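Local coordinates for dehydroquinate synthase (PDB 1UJN), which probably converts the sugar phosphate DAHP to 3-dehydroquinate with release of phosphate, using NAD and a divalent metal ion, in chorismate biosynthesis, at residues 257-270 with 311-325. Numbering follows the deposited sequence.
Sequences YAALLGRALGGEDL and WVVPLAPGRLVVRPL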
# COMPACT_ATOMS: atom_id res chain seq x y z
N TYR A 257 -4.02 -35.23 2.50
CA TYR A 257 -4.57 -35.35 1.15
C TYR A 257 -3.44 -35.29 0.13
O TYR A 257 -3.41 -36.09 -0.81
CB TYR A 257 -5.57 -34.23 0.88
CG TYR A 257 -6.37 -34.42 -0.39
CD1 TYR A 257 -7.31 -35.45 -0.50
CD2 TYR A 257 -6.18 -33.58 -1.48
CE1 TYR A 257 -8.05 -35.63 -1.67
CE2 TYR A 257 -6.92 -33.75 -2.66
CZ TYR A 257 -7.85 -34.78 -2.75
OH TYR A 257 -8.57 -34.95 -3.91
N ALA A 258 -2.52 -34.35 0.31
CA ALA A 258 -1.39 -34.19 -0.60
C ALA A 258 -0.57 -35.47 -0.63
O ALA A 258 -0.14 -35.93 -1.70
CB ALA A 258 -0.52 -33.03 -0.15
N ALA A 259 -0.36 -36.06 0.55
CA ALA A 259 0.40 -37.30 0.65
C ALA A 259 -0.29 -38.41 -0.14
O ALA A 259 0.37 -39.22 -0.79
CB ALA A 259 0.54 -37.70 2.11
N LEU A 260 -1.62 -38.45 -0.10
CA LEU A 260 -2.37 -39.47 -0.83
C LEU A 260 -2.27 -39.25 -2.34
O LEU A 260 -2.22 -40.20 -3.12
CB LEU A 260 -3.83 -39.51 -0.37
CG LEU A 260 -3.96 -40.02 1.07
CD1 LEU A 260 -5.36 -39.74 1.61
CD2 LEU A 260 -3.64 -41.52 1.11
N LEU A 261 -2.25 -37.99 -2.76
CA LEU A 261 -2.12 -37.67 -4.18
C LEU A 261 -0.74 -38.14 -4.64
O LEU A 261 -0.59 -38.70 -5.73
CB LEU A 261 -2.25 -36.17 -4.41
CG LEU A 261 -3.60 -35.53 -4.08
CD1 LEU A 261 -3.52 -34.03 -4.23
CD2 LEU A 261 -4.67 -36.11 -5.00
N GLY A 262 0.27 -37.89 -3.81
CA GLY A 262 1.62 -38.29 -4.15
C GLY A 262 1.74 -39.80 -4.28
O GLY A 262 2.40 -40.30 -5.19
N ARG A 263 1.09 -40.52 -3.38
CA ARG A 263 1.14 -41.98 -3.41
C ARG A 263 0.52 -42.51 -4.70
O ARG A 263 1.08 -43.41 -5.34
CB ARG A 263 0.39 -42.55 -2.21
CG ARG A 263 0.59 -44.05 -2.02
CD ARG A 263 -0.30 -44.58 -0.91
NE ARG A 263 -1.72 -44.50 -1.26
CZ ARG A 263 -2.72 -44.84 -0.45
NH1 ARG A 263 -2.46 -45.28 0.78
NH2 ARG A 263 -3.97 -44.74 -0.86
N ALA A 264 -0.62 -41.95 -5.07
CA ALA A 264 -1.32 -42.37 -6.28
C ALA A 264 -0.51 -42.12 -7.54
O ALA A 264 -0.66 -42.83 -8.54
CB ALA A 264 -2.66 -41.65 -6.38
N LEU A 265 0.35 -41.11 -7.50
CA LEU A 265 1.19 -40.76 -8.65
C LEU A 265 2.54 -41.46 -8.62
O LEU A 265 3.47 -41.07 -9.33
CB LEU A 265 1.40 -39.25 -8.72
CG LEU A 265 0.16 -38.40 -9.04
CD1 LEU A 265 0.56 -36.94 -9.14
CD2 LEU A 265 -0.46 -38.87 -10.36
N GLY A 266 2.65 -42.50 -7.79
CA GLY A 266 3.89 -43.25 -7.70
C GLY A 266 4.99 -42.65 -6.84
O GLY A 266 6.15 -43.04 -6.96
N GLY A 267 4.64 -41.71 -5.97
CA GLY A 267 5.65 -41.11 -5.12
C GLY A 267 5.98 -42.00 -3.94
O GLY A 267 5.33 -43.04 -3.75
N GLU A 268 6.98 -41.62 -3.16
CA GLU A 268 7.36 -42.41 -1.99
C GLU A 268 6.24 -42.31 -0.97
O GLU A 268 5.44 -41.38 -1.01
CB GLU A 268 8.66 -41.87 -1.37
CG GLU A 268 9.79 -41.66 -2.36
CD GLU A 268 11.12 -41.41 -1.67
OE1 GLU A 268 11.14 -40.73 -0.62
OE2 GLU A 268 12.15 -41.90 -2.18
N ASP A 269 6.17 -43.28 -0.06
CA ASP A 269 5.13 -43.30 0.95
C ASP A 269 5.40 -42.23 2.02
O ASP A 269 6.35 -42.33 2.78
CB ASP A 269 5.06 -44.69 1.59
CG ASP A 269 3.97 -44.80 2.64
OD1 ASP A 269 2.94 -44.11 2.51
OD2 ASP A 269 4.15 -45.59 3.59
N LEU A 270 4.55 -41.21 2.05
CA LEU A 270 4.69 -40.13 3.02
C LEU A 270 3.56 -40.11 4.04
O LEU A 270 3.42 -39.16 4.80
CB LEU A 270 4.74 -38.77 2.30
CG LEU A 270 5.90 -38.54 1.33
CD1 LEU A 270 5.76 -37.17 0.69
CD2 LEU A 270 7.22 -38.66 2.07
N TRP A 311 -2.29 -28.49 -8.15
CA TRP A 311 -2.04 -28.97 -6.80
C TRP A 311 -0.55 -29.17 -6.55
O TRP A 311 0.19 -29.55 -7.46
CB TRP A 311 -2.73 -30.31 -6.56
CG TRP A 311 -4.19 -30.34 -6.81
CD1 TRP A 311 -4.82 -30.36 -8.02
CD2 TRP A 311 -5.23 -30.38 -5.82
NE1 TRP A 311 -6.19 -30.42 -7.85
CE2 TRP A 311 -6.46 -30.44 -6.51
CE3 TRP A 311 -5.23 -30.38 -4.42
CZ2 TRP A 311 -7.69 -30.49 -5.84
CZ3 TRP A 311 -6.45 -30.43 -3.75
CH2 TRP A 311 -7.66 -30.49 -4.46
N VAL A 312 -0.11 -28.91 -5.33
CA VAL A 312 1.29 -29.12 -4.97
C VAL A 312 1.32 -30.57 -4.48
O VAL A 312 0.75 -30.89 -3.43
CB VAL A 312 1.76 -28.19 -3.83
CG1 VAL A 312 3.19 -28.51 -3.46
CG2 VAL A 312 1.64 -26.73 -4.26
N VAL A 313 1.97 -31.43 -5.24
CA VAL A 313 2.05 -32.85 -4.91
C VAL A 313 3.45 -33.24 -4.45
O VAL A 313 4.42 -33.06 -5.18
CB VAL A 313 1.69 -33.73 -6.13
CG1 VAL A 313 1.72 -35.21 -5.75
CG2 VAL A 313 0.31 -33.36 -6.65
N PRO A 314 3.57 -33.79 -3.22
CA PRO A 314 4.87 -34.20 -2.70
C PRO A 314 5.15 -35.65 -3.10
O PRO A 314 4.51 -36.58 -2.61
CB PRO A 314 4.68 -34.05 -1.19
CG PRO A 314 3.26 -34.51 -1.02
CD PRO A 314 2.53 -33.85 -2.17
N LEU A 315 6.11 -35.84 -4.00
CA LEU A 315 6.46 -37.19 -4.45
C LEU A 315 7.50 -37.80 -3.51
O LEU A 315 7.62 -39.02 -3.40
CB LEU A 315 7.00 -37.14 -5.88
CG LEU A 315 6.02 -36.59 -6.92
CD1 LEU A 315 6.68 -36.56 -8.29
CD2 LEU A 315 4.76 -37.44 -6.96
N ALA A 316 8.23 -36.92 -2.83
CA ALA A 316 9.26 -37.33 -1.88
C ALA A 316 9.69 -36.06 -1.17
O ALA A 316 9.56 -34.96 -1.71
CB ALA A 316 10.45 -37.95 -2.60
N PRO A 317 10.19 -36.18 0.07
CA PRO A 317 10.61 -34.96 0.78
C PRO A 317 11.61 -34.19 -0.08
O PRO A 317 12.62 -34.75 -0.52
CB PRO A 317 11.25 -35.51 2.06
CG PRO A 317 10.45 -36.77 2.30
CD PRO A 317 10.37 -37.37 0.92
N GLY A 318 11.32 -32.92 -0.34
CA GLY A 318 12.21 -32.11 -1.16
C GLY A 318 11.95 -32.26 -2.65
O GLY A 318 12.48 -31.51 -3.46
N ARG A 319 11.14 -33.25 -3.02
CA ARG A 319 10.82 -33.47 -4.42
C ARG A 319 9.31 -33.38 -4.64
O ARG A 319 8.58 -34.36 -4.47
CB ARG A 319 11.34 -34.84 -4.87
CG ARG A 319 11.28 -35.05 -6.38
CD ARG A 319 12.15 -36.23 -6.80
NE ARG A 319 11.63 -37.51 -6.32
CZ ARG A 319 10.52 -38.08 -6.77
NH1 ARG A 319 9.81 -37.50 -7.72
NH2 ARG A 319 10.13 -39.25 -6.28
N LEU A 320 8.85 -32.20 -5.03
CA LEU A 320 7.44 -31.96 -5.26
C LEU A 320 7.16 -31.43 -6.66
O LEU A 320 8.05 -30.90 -7.34
CB LEU A 320 6.89 -30.97 -4.24
CG LEU A 320 6.88 -31.36 -2.76
CD1 LEU A 320 8.30 -31.41 -2.22
CD2 LEU A 320 6.05 -30.35 -1.99
N VAL A 321 5.91 -31.57 -7.09
CA VAL A 321 5.50 -31.09 -8.40
C VAL A 321 4.19 -30.33 -8.29
O VAL A 321 3.40 -30.57 -7.37
CB VAL A 321 5.32 -32.26 -9.40
CG1 VAL A 321 6.64 -32.97 -9.61
CG2 VAL A 321 4.26 -33.23 -8.88
N VAL A 322 3.97 -29.40 -9.21
CA VAL A 322 2.75 -28.61 -9.24
C VAL A 322 2.11 -28.92 -10.59
O VAL A 322 2.74 -28.72 -11.63
CB VAL A 322 3.05 -27.11 -9.13
CG1 VAL A 322 1.75 -26.31 -9.17
CG2 VAL A 322 3.81 -26.83 -7.84
N ARG A 323 0.88 -29.41 -10.57
CA ARG A 323 0.19 -29.77 -11.80
C ARG A 323 -1.28 -30.08 -11.57
O ARG A 323 -1.72 -30.25 -10.43
CB ARG A 323 0.86 -31.00 -12.41
CG ARG A 323 1.08 -32.12 -11.38
CD ARG A 323 1.23 -33.49 -12.02
NE ARG A 323 -0.02 -33.96 -12.61
CZ ARG A 323 -0.22 -35.20 -13.05
NH1 ARG A 323 0.74 -36.10 -12.97
NH2 ARG A 323 -1.40 -35.53 -13.57
N PRO A 324 -2.06 -30.16 -12.66
CA PRO A 324 -3.49 -30.48 -12.57
C PRO A 324 -3.64 -31.99 -12.48
O PRO A 324 -2.73 -32.73 -12.87
CB PRO A 324 -4.04 -29.93 -13.89
CG PRO A 324 -2.91 -30.20 -14.84
CD PRO A 324 -1.70 -29.75 -14.03
N LEU A 325 -4.77 -32.46 -11.96
CA LEU A 325 -4.97 -33.90 -11.82
C LEU A 325 -6.34 -34.34 -12.33
O LEU A 325 -7.32 -33.60 -12.22
CB LEU A 325 -4.82 -34.30 -10.35
CG LEU A 325 -3.46 -34.01 -9.70
CD1 LEU A 325 -3.56 -34.16 -8.19
CD2 LEU A 325 -2.41 -34.96 -10.27
O HOH W 1 7.73 -40.11 -7.88
O HOH W 2 4.31 -39.34 -2.40
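Y257 turns the edge of its ring to W311, CE2 standing 3.5 Å from CZ3 with the two planes inclined at 50°. Its CG lies anti to the backbone N (chi1 -170°), which carries the phenol along the flank of the helix to the indole, while its hydroxyl is hydrogen-bonded to L330 O of helix 327-342. L261 CD1 reaches the same indole obliquely, and R323 O lies in plane at the indole edge. The guanidinium of R323 has L265 CD1 over one face, 3.9 Å from NH1, and L325 CD2 rests on the same face, towards the rim. Bent at chi3 (-69°), the arginine brings NE and NH2 side-on to P324 O, and this double grip fixes the plane that the leucines cover. A methionine at R323 would probably leave P324 O without these two donors and let the end of the side chain turn beneath L265. Where helix and strand come closest, G262 suits the place because any CB would strike P314 O; even so, its CA is packed tightly against V313 CG1, at 3.5 Å. P314, with no N-H to satisfy, lays CD on A258, whose small methyl admits the ring. Beyond the helix, E268 N donates to L315 O (2.7 Å), and a water sits near both E268 O and P314 O, though it may lack protons for both. L270 spreads its two methyls over P314 and P317. G266, at positive phi, is the C-prime residue of a Schellman motif, closed by G267 N to G262 O. Thus a Schellman-capped helix of the C-terminal, largely helical half of the dehydroquinate synthase fold packs across a two-stranded antiparallel hairpin, whose type II turn and classic beta bulge at L315 and A316 opposite R319 shape its end.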